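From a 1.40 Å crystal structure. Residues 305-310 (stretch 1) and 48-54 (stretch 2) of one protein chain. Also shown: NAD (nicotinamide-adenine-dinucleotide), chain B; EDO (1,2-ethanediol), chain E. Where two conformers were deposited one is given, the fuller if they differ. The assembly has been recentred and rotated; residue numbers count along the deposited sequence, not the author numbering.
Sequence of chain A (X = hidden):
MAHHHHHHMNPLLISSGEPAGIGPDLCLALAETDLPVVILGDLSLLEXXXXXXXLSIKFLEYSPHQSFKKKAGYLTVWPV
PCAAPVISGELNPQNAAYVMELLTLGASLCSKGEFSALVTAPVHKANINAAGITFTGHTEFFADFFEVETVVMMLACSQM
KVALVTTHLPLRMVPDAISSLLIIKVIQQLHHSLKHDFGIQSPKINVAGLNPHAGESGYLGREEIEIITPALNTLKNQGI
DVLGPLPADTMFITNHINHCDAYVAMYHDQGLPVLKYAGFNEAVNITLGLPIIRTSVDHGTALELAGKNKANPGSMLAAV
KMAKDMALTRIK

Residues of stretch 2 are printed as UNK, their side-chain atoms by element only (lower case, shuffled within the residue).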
# COMPACT_ATOMS: atom_id res chain seq x y z
N LEU A 305 -14.94 2.99 13.74
CA LEU A 305 -15.88 3.22 12.65
C LEU A 305 -16.48 1.94 12.10
O LEU A 305 -17.42 2.01 11.30
CB LEU A 305 -15.22 3.98 11.50
CG LEU A 305 -14.60 5.34 11.83
CD1 LEU A 305 -14.13 6.04 10.56
CD2 LEU A 305 -15.58 6.20 12.58
N ALA A 306 -15.96 0.78 12.49
CA ALA A 306 -16.42 -0.47 11.90
C ALA A 306 -17.91 -0.69 12.18
O ALA A 306 -18.37 -0.56 13.32
CB ALA A 306 -15.59 -1.64 12.43
N GLY A 307 -18.66 -0.99 11.12
CA GLY A 307 -20.08 -1.22 11.21
C GLY A 307 -20.93 0.03 11.35
O GLY A 307 -22.14 -0.10 11.59
N LYS A 308 -20.36 1.22 11.19
CA LYS A 308 -21.07 2.46 11.51
C LYS A 308 -21.49 3.27 10.30
O LYS A 308 -22.14 4.31 10.47
CB LYS A 308 -20.21 3.36 12.42
CG LYS A 308 -19.73 2.70 13.69
CD LYS A 308 -20.87 2.41 14.63
CE LYS A 308 -20.35 1.94 15.98
NZ LYS A 308 -21.43 1.31 16.79
N ASN A 309 -21.09 2.88 9.09
CA ASN A 309 -21.39 3.64 7.88
C ASN A 309 -20.82 5.06 7.92
O ASN A 309 -21.47 6.01 7.49
CB ASN A 309 -22.89 3.67 7.58
CG ASN A 309 -23.33 2.53 6.70
OD1 ASN A 309 -22.60 2.12 5.79
ND2 ASN A 309 -24.51 1.99 6.97
N LYS A 310 -19.60 5.20 8.43
CA LYS A 310 -18.96 6.51 8.52
C LYS A 310 -17.70 6.63 7.69
O LYS A 310 -17.37 7.73 7.24
CB LYS A 310 -18.64 6.88 9.97
CG LYS A 310 -19.85 7.29 10.79
CD LYS A 310 -20.64 8.37 10.06
CE LYS A 310 -21.52 9.17 11.00
NZ LYS A 310 -22.55 8.33 11.68
N UNK A 48 -22.69 -10.70 7.87
CA UNK A 48 -23.12 -10.07 9.12
C UNK A 48 -22.79 -8.59 9.12
O UNK A 48 -23.59 -7.78 9.61
c UNK A 48 -22.46 -10.76 10.32
N UNK A 49 -21.63 -8.21 8.58
CA UNK A 49 -21.28 -6.79 8.51
C UNK A 49 -22.22 -6.05 7.57
O UNK A 49 -22.64 -4.93 7.86
n UNK A 49 -18.48 -5.53 10.54
n UNK A 49 -16.37 -4.73 10.01
c UNK A 49 -17.16 -5.55 10.71
c UNK A 49 -19.81 -6.64 8.11
c UNK A 49 -19.20 -4.65 9.62
c UNK A 49 -19.25 -5.21 8.18
n UNK A 49 -16.62 -6.41 11.58
N UNK A 50 -22.60 -6.68 6.44
CA UNK A 50 -23.57 -6.07 5.54
C UNK A 50 -24.91 -5.84 6.25
O UNK A 50 -25.54 -4.78 6.10
c UNK A 50 -23.76 -6.95 4.30
N UNK A 51 -25.35 -6.82 7.03
CA UNK A 51 -26.57 -6.64 7.81
C UNK A 51 -26.44 -5.50 8.80
O UNK A 51 -27.37 -4.69 8.95
o UNK A 51 -27.33 -8.93 7.59
c UNK A 51 -26.93 -7.94 8.52
N UNK A 52 -25.30 -5.42 9.50
CA UNK A 52 -25.11 -4.33 10.46
C UNK A 52 -25.15 -2.98 9.77
O UNK A 52 -25.64 -1.99 10.35
o UNK A 52 -21.42 -4.52 12.64
c UNK A 52 -23.56 -3.51 12.31
c UNK A 52 -22.24 -3.68 13.05
o UNK A 52 -22.03 -2.97 14.05
c UNK A 52 -23.78 -4.53 11.20
N UNK A 53 -24.66 -2.91 8.53
CA UNK A 53 -24.65 -1.69 7.74
C UNK A 53 -25.96 -1.46 6.99
O UNK A 53 -26.06 -0.47 6.25
c UNK A 53 -21.06 -1.99 6.29
c UNK A 53 -21.81 -0.37 8.03
c UNK A 53 -22.09 -1.71 7.35
c UNK A 53 -23.49 -1.72 6.74
N UNK A 54 -26.94 -2.35 7.14
CA UNK A 54 -28.23 -2.24 6.45
C UNK A 54 -28.07 -2.26 4.93
O UNK A 54 -28.83 -1.60 4.21
c UNK A 54 -29.40 -1.11 8.39
o UNK A 54 -29.91 -2.13 8.86
c UNK A 54 -29.04 -1.02 6.92
n UNK A 54 -29.13 -0.04 9.13
PA NAD B . -6.10 4.86 11.07
O1A NAD B . -6.81 3.64 11.61
O2A NAD B . -6.12 5.42 9.66
O5B NAD B . -6.87 6.06 12.04
C5B NAD B . -6.37 7.35 11.76
C4B NAD B . -7.54 8.35 11.68
O4B NAD B . -8.12 8.27 10.36
C3B NAD B . -8.63 7.95 12.71
O3B NAD B . -9.16 9.17 13.20
C2B NAD B . -9.63 7.14 11.84
O2B NAD B . -10.95 7.22 12.29
C1B NAD B . -9.51 7.91 10.48
N9A NAD B . -9.75 7.06 9.32
C8A NAD B . -8.99 5.99 8.81
N7A NAD B . -9.51 5.48 7.71
C5A NAD B . -10.64 6.24 7.46
C6A NAD B . -11.62 6.19 6.45
N6A NAD B . -11.52 5.27 5.45
N1A NAD B . -12.66 7.08 6.45
C2A NAD B . -12.70 7.99 7.47
N3A NAD B . -11.85 8.16 8.50
C4A NAD B . -10.82 7.25 8.46
O3 NAD B . -4.55 4.61 11.49
PN NAD B . -3.90 4.57 12.94
O1N NAD B . -2.50 5.15 12.93
O2N NAD B . -4.95 4.76 13.98
O5D NAD B . -3.48 2.86 13.14
C5D NAD B . -4.57 2.00 13.26
C4D NAD B . -4.09 0.61 12.84
O4D NAD B . -4.08 0.57 11.39
C3D NAD B . -2.61 0.37 13.30
O3D NAD B . -2.52 -0.99 13.62
C2D NAD B . -1.80 0.70 12.03
O2D NAD B . -0.60 -0.02 11.90
C1D NAD B . -2.79 0.10 11.00
N1N NAD B . -2.55 0.63 9.61
C2N NAD B . -2.60 -0.29 8.60
C3N NAD B . -2.40 0.10 7.28
C7N NAD B . -2.49 -0.98 6.27
O7N NAD B . -2.78 -2.14 6.60
N7N NAD B . -2.26 -0.63 4.96
C4N NAD B . -2.14 1.45 6.98
C5N NAD B . -2.11 2.37 8.04
C6N NAD B . -2.31 1.95 9.36
C1 EDO E . -19.71 -8.69 12.24
O1 EDO E . -18.58 -8.02 12.81
C2 EDO E . -20.93 -7.82 12.46
O2 EDO E . -20.74 -6.61 11.73
O HOH W 1 -20.59 -1.11 15.02
O HOH W 2 -24.60 0.90 10.80

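Position 48 has one side-chain atom, a carbon, and it stays far from stretch 1. A lone CB means alanine, so this is Ala48. It lies on a helix that begins earlier in the chain.

Position 49 has three carbons in a row, then a nitrogen, then a carbon carrying two more nitrogens. That terminal group is a guanidinium, so the residue is Arg49. Its CD lies 3.9 Å from Gly307 CA, and its NH1 lies 4.0 Å from Ala306 CB. The CA-to-CB bond points sideways, but the end of the side chain comes nearer to stretch 1. The ethanediol, probably from the crystallisation liquor, accepts hydrogen bonds from the guanidinium: Arg49 NE to EDO O2 at 2.8 Å and Arg49 NH2 to EDO O1 at 2.8 Å.

Position 50 again has a single carbon and no contact with stretch 1. It is Ala50, and it is buried.

Position 51 has one carbon followed by one oxygen. This is a short hydroxyl side chain, Ser51. It does not reach stretch 1.

Position 52 has three carbons, the third carrying two oxygens. This carboxylate on a two-carbon arm is Glu52. Its CA-to-CB bond points toward stretch 1, and its CD lies 3.8 Å from Gly307 CA. Water 1 donates to Glu52 OE2 at 2.5 Å and to Ala306 O at 2.8 Å. The other oxygen, Glu52 OE1, receives a very short hydrogen bond from EDO O2, at 2.4 Å.

Position 53 has four carbons, forked at the second, and no polar atom. It is Leu53. Its CD2 packs 3.5 Å from Gly307 C and 3.8 Å from Lys308 N.

Position 54 has two carbons, the second carrying one oxygen and one nitrogen. This amide is Asn54. Its side chain makes no contact with stretch 1. Its positive phi and the bonds back into the last turn form a Schellman motif.

The contact sets the end of this helix against the type II turn from Leu305 to Lys308. Gly307 adopts positive phi, which favours glycine, and its bare CA leaves room for the Glu52 carboxylate. An ideal CB there would lie 2.5 Å from Glu52 OE2, a clash. The Leu53 side chain packs on the backbone of the turn, and Arg49 CD lies against Gly307 CA. Asn309 ND2 donates to Leu53 O at 3.0 Å, the only direct hydrogen bond between the stretches. Water 2 adds a bridge, donating to Gly307 O at 2.8 Å and to Glu52 O at 3.1 Å.

Stretch 2 (48-54) ARASELN
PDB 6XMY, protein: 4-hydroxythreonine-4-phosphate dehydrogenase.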